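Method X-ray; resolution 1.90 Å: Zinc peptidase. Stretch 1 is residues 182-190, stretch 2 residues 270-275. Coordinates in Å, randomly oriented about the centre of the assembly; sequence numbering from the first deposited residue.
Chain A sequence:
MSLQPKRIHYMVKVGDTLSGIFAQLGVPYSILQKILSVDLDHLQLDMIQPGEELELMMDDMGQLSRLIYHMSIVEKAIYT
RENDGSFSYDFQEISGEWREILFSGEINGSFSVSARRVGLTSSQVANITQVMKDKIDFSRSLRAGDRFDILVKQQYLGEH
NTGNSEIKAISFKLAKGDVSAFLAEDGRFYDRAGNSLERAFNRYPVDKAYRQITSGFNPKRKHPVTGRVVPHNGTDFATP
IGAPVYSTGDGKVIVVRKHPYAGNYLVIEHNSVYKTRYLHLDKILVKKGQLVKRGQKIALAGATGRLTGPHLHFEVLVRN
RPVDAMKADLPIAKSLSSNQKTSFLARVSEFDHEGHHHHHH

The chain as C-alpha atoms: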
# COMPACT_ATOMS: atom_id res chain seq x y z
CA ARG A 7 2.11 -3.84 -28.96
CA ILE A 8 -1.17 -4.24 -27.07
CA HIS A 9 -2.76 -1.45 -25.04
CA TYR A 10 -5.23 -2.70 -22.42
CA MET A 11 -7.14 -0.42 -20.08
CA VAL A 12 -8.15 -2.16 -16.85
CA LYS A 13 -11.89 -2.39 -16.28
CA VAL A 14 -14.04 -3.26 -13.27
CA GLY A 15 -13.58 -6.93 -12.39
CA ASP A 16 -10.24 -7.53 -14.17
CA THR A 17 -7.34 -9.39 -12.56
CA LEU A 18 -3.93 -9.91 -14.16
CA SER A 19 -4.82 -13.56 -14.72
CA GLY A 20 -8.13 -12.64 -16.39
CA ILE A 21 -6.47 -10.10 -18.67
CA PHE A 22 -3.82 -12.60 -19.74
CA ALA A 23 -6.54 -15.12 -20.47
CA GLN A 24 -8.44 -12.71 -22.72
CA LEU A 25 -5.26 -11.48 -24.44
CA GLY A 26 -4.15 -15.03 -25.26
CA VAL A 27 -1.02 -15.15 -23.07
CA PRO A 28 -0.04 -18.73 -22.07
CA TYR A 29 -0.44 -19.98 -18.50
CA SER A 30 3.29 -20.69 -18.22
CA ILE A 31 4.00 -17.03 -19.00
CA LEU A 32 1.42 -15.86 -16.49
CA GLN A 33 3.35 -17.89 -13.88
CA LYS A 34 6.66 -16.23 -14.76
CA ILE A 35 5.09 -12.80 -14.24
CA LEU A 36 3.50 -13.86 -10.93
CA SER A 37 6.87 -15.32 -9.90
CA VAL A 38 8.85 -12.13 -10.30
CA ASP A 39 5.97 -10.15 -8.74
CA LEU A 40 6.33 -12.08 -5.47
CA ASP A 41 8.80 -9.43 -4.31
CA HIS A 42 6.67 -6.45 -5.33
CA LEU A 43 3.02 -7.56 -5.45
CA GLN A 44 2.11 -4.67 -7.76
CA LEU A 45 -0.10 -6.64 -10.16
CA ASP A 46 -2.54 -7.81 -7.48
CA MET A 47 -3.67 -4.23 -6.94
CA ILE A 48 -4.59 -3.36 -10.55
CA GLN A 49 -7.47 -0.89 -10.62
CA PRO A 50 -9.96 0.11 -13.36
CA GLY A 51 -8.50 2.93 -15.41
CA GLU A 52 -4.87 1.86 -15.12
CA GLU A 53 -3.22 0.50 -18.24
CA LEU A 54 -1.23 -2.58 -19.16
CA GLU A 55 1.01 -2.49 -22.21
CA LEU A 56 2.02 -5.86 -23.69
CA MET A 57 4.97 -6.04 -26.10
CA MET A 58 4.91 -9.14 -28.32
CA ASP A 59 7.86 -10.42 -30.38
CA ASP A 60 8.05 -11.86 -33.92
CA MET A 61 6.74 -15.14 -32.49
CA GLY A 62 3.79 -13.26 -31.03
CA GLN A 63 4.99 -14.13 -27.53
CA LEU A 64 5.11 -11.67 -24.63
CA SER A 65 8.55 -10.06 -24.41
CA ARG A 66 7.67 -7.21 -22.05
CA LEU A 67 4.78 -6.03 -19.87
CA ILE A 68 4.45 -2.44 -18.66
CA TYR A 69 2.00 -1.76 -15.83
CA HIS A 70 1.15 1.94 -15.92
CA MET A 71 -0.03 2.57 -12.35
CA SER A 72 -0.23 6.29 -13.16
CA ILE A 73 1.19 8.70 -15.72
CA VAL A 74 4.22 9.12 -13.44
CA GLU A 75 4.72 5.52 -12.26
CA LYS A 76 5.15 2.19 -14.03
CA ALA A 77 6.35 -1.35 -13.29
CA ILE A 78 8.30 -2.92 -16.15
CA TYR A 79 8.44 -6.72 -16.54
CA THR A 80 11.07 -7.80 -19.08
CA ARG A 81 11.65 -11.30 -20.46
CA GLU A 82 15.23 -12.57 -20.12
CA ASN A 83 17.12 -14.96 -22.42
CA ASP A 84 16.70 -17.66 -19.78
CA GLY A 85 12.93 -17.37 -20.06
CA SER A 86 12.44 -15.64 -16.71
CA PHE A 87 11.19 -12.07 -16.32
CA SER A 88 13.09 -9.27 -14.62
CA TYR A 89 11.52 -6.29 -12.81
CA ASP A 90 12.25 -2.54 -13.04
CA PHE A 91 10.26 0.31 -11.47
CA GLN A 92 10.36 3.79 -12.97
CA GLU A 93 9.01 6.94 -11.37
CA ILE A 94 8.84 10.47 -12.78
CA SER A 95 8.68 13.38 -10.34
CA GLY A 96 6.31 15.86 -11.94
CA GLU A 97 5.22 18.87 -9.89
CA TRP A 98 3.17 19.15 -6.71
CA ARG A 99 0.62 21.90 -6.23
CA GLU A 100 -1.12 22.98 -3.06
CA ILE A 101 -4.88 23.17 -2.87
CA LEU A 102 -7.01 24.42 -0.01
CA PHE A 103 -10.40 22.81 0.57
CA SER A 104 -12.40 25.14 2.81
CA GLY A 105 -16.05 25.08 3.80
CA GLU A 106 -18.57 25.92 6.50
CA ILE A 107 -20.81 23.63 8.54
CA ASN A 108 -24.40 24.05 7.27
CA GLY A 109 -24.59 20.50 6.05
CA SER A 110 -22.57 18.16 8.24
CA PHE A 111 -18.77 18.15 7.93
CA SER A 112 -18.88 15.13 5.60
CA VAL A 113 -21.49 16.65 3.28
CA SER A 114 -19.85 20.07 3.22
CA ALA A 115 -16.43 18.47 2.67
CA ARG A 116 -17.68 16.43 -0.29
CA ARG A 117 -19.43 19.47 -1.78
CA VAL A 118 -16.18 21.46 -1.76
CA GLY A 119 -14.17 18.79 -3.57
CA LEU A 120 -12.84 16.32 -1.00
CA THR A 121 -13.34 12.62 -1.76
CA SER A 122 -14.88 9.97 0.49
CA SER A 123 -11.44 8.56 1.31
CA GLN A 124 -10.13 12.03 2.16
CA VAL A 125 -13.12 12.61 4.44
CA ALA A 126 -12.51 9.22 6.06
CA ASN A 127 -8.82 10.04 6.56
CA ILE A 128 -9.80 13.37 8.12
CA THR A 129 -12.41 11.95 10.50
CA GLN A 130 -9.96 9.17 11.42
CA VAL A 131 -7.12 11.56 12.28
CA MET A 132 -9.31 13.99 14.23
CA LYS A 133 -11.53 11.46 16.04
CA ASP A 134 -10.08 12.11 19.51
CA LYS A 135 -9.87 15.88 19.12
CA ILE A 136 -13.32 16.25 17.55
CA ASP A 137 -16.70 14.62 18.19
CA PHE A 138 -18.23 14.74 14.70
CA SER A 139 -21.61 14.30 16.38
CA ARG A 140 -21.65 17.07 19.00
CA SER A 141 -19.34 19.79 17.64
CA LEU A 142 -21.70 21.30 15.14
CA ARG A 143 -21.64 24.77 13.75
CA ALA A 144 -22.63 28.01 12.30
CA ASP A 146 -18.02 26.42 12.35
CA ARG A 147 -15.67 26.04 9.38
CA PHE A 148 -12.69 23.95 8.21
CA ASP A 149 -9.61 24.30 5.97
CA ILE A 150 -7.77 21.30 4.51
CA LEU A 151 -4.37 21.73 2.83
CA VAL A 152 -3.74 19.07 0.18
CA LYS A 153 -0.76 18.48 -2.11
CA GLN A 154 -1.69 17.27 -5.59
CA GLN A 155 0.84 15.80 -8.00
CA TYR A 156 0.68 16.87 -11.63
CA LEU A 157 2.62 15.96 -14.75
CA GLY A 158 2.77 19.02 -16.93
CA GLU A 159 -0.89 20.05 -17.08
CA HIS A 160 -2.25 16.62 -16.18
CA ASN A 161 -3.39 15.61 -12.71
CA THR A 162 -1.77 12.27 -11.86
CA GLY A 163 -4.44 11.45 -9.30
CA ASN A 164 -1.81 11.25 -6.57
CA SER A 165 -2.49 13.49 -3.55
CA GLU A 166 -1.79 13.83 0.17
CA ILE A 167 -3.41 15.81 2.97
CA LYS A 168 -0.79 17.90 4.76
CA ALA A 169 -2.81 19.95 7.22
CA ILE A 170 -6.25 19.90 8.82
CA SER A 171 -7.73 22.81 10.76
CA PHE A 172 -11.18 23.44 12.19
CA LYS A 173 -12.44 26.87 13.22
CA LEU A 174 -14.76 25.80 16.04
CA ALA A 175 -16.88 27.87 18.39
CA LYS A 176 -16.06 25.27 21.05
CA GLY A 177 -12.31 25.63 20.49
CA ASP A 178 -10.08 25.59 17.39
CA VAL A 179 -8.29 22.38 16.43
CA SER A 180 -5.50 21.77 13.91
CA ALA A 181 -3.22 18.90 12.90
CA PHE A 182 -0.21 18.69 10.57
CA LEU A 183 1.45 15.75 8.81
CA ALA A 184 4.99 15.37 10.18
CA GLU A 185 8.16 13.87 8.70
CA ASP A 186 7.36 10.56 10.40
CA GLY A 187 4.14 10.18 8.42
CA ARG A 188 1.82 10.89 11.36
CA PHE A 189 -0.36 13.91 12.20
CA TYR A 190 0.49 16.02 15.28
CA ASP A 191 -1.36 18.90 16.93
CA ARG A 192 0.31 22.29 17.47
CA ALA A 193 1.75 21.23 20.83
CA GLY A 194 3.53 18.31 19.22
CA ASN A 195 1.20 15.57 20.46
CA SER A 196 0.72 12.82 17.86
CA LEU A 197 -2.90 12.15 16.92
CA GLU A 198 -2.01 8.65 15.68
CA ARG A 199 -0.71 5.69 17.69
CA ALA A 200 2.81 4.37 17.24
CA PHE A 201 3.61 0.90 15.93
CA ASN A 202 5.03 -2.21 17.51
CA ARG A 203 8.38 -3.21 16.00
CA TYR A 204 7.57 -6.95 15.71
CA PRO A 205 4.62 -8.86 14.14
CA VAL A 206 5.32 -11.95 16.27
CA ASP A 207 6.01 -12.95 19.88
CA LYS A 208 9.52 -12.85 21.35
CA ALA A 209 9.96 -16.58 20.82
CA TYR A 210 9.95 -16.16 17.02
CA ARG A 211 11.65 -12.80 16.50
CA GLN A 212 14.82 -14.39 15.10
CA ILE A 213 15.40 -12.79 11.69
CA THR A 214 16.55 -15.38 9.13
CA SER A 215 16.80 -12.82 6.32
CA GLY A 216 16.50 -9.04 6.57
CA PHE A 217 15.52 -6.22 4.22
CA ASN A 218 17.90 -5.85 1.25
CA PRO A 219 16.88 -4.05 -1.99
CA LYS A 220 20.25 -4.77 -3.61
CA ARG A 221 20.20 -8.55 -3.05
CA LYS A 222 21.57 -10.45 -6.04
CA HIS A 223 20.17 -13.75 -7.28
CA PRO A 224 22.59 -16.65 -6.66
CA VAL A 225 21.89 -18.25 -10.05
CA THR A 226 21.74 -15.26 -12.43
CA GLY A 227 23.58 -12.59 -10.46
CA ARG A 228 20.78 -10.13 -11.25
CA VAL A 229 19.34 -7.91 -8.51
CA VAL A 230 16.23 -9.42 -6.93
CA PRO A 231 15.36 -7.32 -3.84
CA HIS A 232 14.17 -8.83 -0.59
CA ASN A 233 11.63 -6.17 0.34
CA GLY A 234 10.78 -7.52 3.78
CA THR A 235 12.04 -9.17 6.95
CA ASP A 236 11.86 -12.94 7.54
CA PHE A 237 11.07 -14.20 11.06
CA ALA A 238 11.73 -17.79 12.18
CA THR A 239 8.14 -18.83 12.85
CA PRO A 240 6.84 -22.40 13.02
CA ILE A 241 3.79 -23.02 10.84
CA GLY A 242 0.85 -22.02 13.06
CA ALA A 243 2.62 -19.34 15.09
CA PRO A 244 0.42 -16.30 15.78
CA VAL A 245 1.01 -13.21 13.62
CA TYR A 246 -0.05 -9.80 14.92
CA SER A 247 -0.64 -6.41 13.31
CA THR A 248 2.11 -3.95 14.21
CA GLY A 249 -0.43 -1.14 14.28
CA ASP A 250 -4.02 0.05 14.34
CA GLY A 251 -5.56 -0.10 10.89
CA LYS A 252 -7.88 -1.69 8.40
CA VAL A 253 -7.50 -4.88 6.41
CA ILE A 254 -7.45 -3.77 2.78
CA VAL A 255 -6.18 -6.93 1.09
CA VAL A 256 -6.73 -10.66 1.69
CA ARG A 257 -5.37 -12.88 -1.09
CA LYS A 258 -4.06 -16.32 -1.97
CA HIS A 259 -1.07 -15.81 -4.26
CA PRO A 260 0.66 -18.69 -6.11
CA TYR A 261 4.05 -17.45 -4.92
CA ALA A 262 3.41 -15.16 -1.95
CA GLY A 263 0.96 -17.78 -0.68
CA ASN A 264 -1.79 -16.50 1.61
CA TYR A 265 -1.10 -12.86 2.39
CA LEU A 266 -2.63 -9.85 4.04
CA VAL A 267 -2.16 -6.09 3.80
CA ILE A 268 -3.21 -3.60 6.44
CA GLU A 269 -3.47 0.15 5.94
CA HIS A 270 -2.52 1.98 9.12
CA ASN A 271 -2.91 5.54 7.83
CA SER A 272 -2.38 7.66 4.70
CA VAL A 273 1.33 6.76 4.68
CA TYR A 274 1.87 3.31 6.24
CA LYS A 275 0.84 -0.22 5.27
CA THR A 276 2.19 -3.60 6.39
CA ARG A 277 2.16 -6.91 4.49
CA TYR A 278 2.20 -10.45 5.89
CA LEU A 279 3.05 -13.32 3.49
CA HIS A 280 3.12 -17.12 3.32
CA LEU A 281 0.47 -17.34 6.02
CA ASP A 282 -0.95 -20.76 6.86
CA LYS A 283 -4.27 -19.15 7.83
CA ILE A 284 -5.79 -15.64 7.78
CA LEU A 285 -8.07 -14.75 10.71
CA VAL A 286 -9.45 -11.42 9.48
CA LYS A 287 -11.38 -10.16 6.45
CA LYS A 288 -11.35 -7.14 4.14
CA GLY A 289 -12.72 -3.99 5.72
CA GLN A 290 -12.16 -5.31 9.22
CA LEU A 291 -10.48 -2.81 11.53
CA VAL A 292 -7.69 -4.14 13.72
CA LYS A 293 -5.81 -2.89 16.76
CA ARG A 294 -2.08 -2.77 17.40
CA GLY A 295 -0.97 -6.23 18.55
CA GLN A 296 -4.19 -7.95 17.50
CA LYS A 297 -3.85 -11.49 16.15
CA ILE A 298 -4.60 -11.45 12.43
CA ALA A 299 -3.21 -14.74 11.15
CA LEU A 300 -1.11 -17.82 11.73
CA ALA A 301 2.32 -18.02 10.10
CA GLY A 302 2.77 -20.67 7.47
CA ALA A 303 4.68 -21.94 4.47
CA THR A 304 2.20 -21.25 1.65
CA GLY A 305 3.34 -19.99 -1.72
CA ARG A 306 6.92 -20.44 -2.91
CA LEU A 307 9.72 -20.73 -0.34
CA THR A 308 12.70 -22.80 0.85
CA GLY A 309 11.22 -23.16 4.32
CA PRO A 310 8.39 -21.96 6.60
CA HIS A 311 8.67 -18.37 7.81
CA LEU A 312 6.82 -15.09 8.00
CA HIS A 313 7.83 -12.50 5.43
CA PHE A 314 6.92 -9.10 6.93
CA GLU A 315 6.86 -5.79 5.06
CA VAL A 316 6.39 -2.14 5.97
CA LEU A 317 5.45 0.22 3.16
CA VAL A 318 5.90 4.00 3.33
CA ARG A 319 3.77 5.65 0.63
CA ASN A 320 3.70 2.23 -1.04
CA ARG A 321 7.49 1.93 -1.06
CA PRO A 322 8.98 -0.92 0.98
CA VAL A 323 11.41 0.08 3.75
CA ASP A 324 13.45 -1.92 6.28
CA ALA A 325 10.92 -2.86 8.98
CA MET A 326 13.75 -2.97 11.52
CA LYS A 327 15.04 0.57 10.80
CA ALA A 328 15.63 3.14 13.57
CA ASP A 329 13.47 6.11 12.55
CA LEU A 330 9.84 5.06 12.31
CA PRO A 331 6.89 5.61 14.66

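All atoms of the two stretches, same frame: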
# COMPACT_ATOMS: atom_id res chain seq x y z
N PHE A 182 -1.13 18.60 11.70
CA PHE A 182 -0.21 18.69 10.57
C PHE A 182 0.54 17.38 10.38
O PHE A 182 0.92 16.73 11.36
CB PHE A 182 0.81 19.81 10.82
CG PHE A 182 0.18 21.13 11.15
CD1 PHE A 182 -0.26 21.98 10.13
CD2 PHE A 182 0.05 21.54 12.47
CE1 PHE A 182 -0.84 23.21 10.43
CE2 PHE A 182 -0.53 22.77 12.78
CZ PHE A 182 -0.97 23.60 11.76
N LEU A 183 0.74 16.99 9.13
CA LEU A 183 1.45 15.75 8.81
C LEU A 183 2.94 16.00 9.00
O LEU A 183 3.51 16.87 8.36
CB LEU A 183 1.17 15.34 7.36
CG LEU A 183 1.82 14.08 6.80
CD1 LEU A 183 1.48 12.89 7.66
CD2 LEU A 183 1.33 13.84 5.37
N ALA A 184 3.57 15.23 9.89
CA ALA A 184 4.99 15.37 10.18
C ALA A 184 5.85 14.44 9.31
O ALA A 184 5.34 13.58 8.58
CB ALA A 184 5.25 15.07 11.66
N GLU A 185 7.16 14.64 9.44
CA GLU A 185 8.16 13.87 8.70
C GLU A 185 8.01 12.37 8.91
O GLU A 185 8.30 11.59 8.00
CB GLU A 185 9.56 14.33 9.15
CG GLU A 185 10.73 13.82 8.30
CD GLU A 185 11.03 12.35 8.52
OE1 GLU A 185 11.19 11.94 9.69
OE2 GLU A 185 11.11 11.61 7.52
N ASP A 186 7.53 11.97 10.09
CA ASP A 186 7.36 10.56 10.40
C ASP A 186 6.06 9.95 9.85
O ASP A 186 5.71 8.82 10.18
CB ASP A 186 7.47 10.33 11.92
CG ASP A 186 6.22 10.76 12.68
OD1 ASP A 186 5.42 11.55 12.13
OD2 ASP A 186 6.06 10.33 13.85
N GLY A 187 5.36 10.70 9.01
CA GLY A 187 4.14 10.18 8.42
C GLY A 187 2.90 10.16 9.31
O GLY A 187 1.90 9.55 8.95
N ARG A 188 2.96 10.83 10.46
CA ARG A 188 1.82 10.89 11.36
C ARG A 188 1.42 12.34 11.58
O ARG A 188 2.25 13.24 11.43
CB ARG A 188 2.15 10.27 12.73
CG ARG A 188 2.42 8.78 12.69
CD ARG A 188 2.52 8.22 14.11
NE ARG A 188 3.61 8.83 14.87
CZ ARG A 188 3.76 8.67 16.19
NH1 ARG A 188 2.90 7.94 16.87
NH2 ARG A 188 4.78 9.24 16.83
N PHE A 189 0.15 12.56 11.93
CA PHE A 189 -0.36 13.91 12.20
C PHE A 189 -0.17 14.27 13.67
O PHE A 189 -0.45 13.46 14.55
CB PHE A 189 -1.86 14.01 11.90
CG PHE A 189 -2.18 14.22 10.46
CD1 PHE A 189 -2.25 13.14 9.58
CD2 PHE A 189 -2.40 15.51 9.96
CE1 PHE A 189 -2.53 13.34 8.23
CE2 PHE A 189 -2.69 15.71 8.61
CZ PHE A 189 -2.75 14.62 7.75
N TYR A 190 0.26 15.51 13.92
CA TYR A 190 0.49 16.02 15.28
C TYR A 190 -0.30 17.32 15.46
O TYR A 190 -0.58 18.01 14.47
CB TYR A 190 1.97 16.36 15.49
CG TYR A 190 2.88 15.15 15.57
CD1 TYR A 190 3.46 14.78 16.79
CD2 TYR A 190 3.18 14.39 14.44
CE1 TYR A 190 4.32 13.69 16.88
CE2 TYR A 190 4.04 13.29 14.52
CZ TYR A 190 4.60 12.95 15.74
OH TYR A 190 5.45 11.87 15.83
N HIS A 270 -2.54 1.36 7.80
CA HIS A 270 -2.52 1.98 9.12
C HIS A 270 -2.96 3.44 9.07
O HIS A 270 -3.68 3.91 9.95
CB HIS A 270 -1.13 1.85 9.70
CG HIS A 270 -0.68 0.43 9.80
ND1 HIS A 270 -1.28 -0.48 10.65
CD2 HIS A 270 0.26 -0.27 9.12
CE1 HIS A 270 -0.74 -1.67 10.48
NE2 HIS A 270 0.20 -1.57 9.56
N ASN A 271 -2.52 4.15 8.03
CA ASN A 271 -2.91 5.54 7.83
C ASN A 271 -2.58 5.92 6.39
O ASN A 271 -2.28 5.05 5.58
CB ASN A 271 -2.22 6.47 8.84
CG ASN A 271 -0.74 6.65 8.58
OD1 ASN A 271 -0.17 6.04 7.68
ND2 ASN A 271 -0.10 7.51 9.37
N SER A 272 -2.65 7.20 6.06
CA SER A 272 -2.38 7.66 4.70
C SER A 272 -0.98 7.34 4.17
O SER A 272 -0.75 7.35 2.96
CB SER A 272 -2.61 9.17 4.61
OG SER A 272 -1.87 9.87 5.61
N VAL A 273 -0.05 7.03 5.07
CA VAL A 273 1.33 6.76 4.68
C VAL A 273 1.81 5.31 4.83
O VAL A 273 2.50 4.78 3.96
CB VAL A 273 2.28 7.69 5.49
CG1 VAL A 273 3.73 7.39 5.17
CG2 VAL A 273 1.95 9.16 5.19
N TYR A 274 1.42 4.67 5.93
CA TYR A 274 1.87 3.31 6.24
C TYR A 274 0.94 2.13 5.97
O TYR A 274 -0.26 2.20 6.18
CB TYR A 274 2.26 3.24 7.72
CG TYR A 274 3.41 4.12 8.12
CD1 TYR A 274 4.73 3.69 7.96
CD2 TYR A 274 3.19 5.39 8.67
CE1 TYR A 274 5.80 4.48 8.34
CE2 TYR A 274 4.26 6.20 9.05
CZ TYR A 274 5.56 5.73 8.89
OH TYR A 274 6.62 6.50 9.30
N LYS A 275 1.55 1.04 5.51
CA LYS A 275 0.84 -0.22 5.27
C LYS A 275 1.84 -1.30 5.68
O LYS A 275 3.06 -1.07 5.67
CB LYS A 275 0.50 -0.42 3.79
CG LYS A 275 -0.46 0.58 3.15
CD LYS A 275 -0.72 0.16 1.71
CE LYS A 275 -1.67 1.10 0.97
NZ LYS A 275 -1.03 2.42 0.69

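Two hydrogen bonds to consecutive backbone carbonyls tie the stretches together. The shorter runs from Tyr274 OH to Asp186 O, at 2.6 Å. Tyr274 directs its CA-to-CB bond toward the other stretch, and with chi1 at -63° (m) the ring carries its hydroxyl to the carbonyl, which lies at the ring edge, near its plane. A tyrosine suits this place because its long, rigid side chain ends in a donor. The second bond, Asn271 ND2 to Gly187 O, spans 2.9 Å, but its N-H...acceptor angle of 128° marks it as weak.

The Asn271 side chain is anchored within its own stretch. With chi1 at 72° (p), it turns its OD1 back on that stretch, where it accepts from Tyr274 N at 2.7 Å and from Val273 N at 2.8 Å; the former is nearly linear, at 176°. The carboxamide oxygen thus ties together the backbone of stretch 2 at Val273 and Tyr274 while its nitrogen faces Gly187, a double role that uses an acceptor and a donor on one short side chain.

On the other side, the carbonyls belong to a hairpin-like loop. A type I turn from Ala184 to Gly187 is closed by Gly187 N to Ala184 O at 2.9 Å, and Ala184 N to Arg188 O at 2.8 Å joins the chain on its two flanks. Asp186 braces the loop: its OD1 accepts from Arg188 N at 3.1 Å, and its OD2 forms a salt bridge with Arg188 NE at 3.0 Å while also accepting from Tyr190 OH at 2.6 Å. Asp186 thus binds its own loop through its side chain and Tyr274 through its backbone O.

Packing centres on Gly187, buried and the nearest backbone neighbour of Val273, with 5.8 Å between their CA atoms. Gly187 CA lies 4.0 Å from Tyr274 CE2. An ideal CB on this residue would point toward stretch 2 and stand 2.8 Å from Tyr274 CE2, a clash, and 3.2 Å from Val273 CG1, which is tight. Its phi of 77° independently favours glycine.

Val273, also buried, presents its branched side chain toward stretch 1: CG2 comes within 3.8 Å of Gly187 O and makes a looser apolar contact, 4.5 Å, with Leu183 CD1. Farther out, Phe189 starts sideways, but its ring end comes nearer, bringing CE1 to 4.4 Å from Ser272 OG, which sits at the ring edge. In all, 248 Å² is buried, summed over both sides, a compact contact in which one short hydrogen bond and one weak one accompany packing around a glycine.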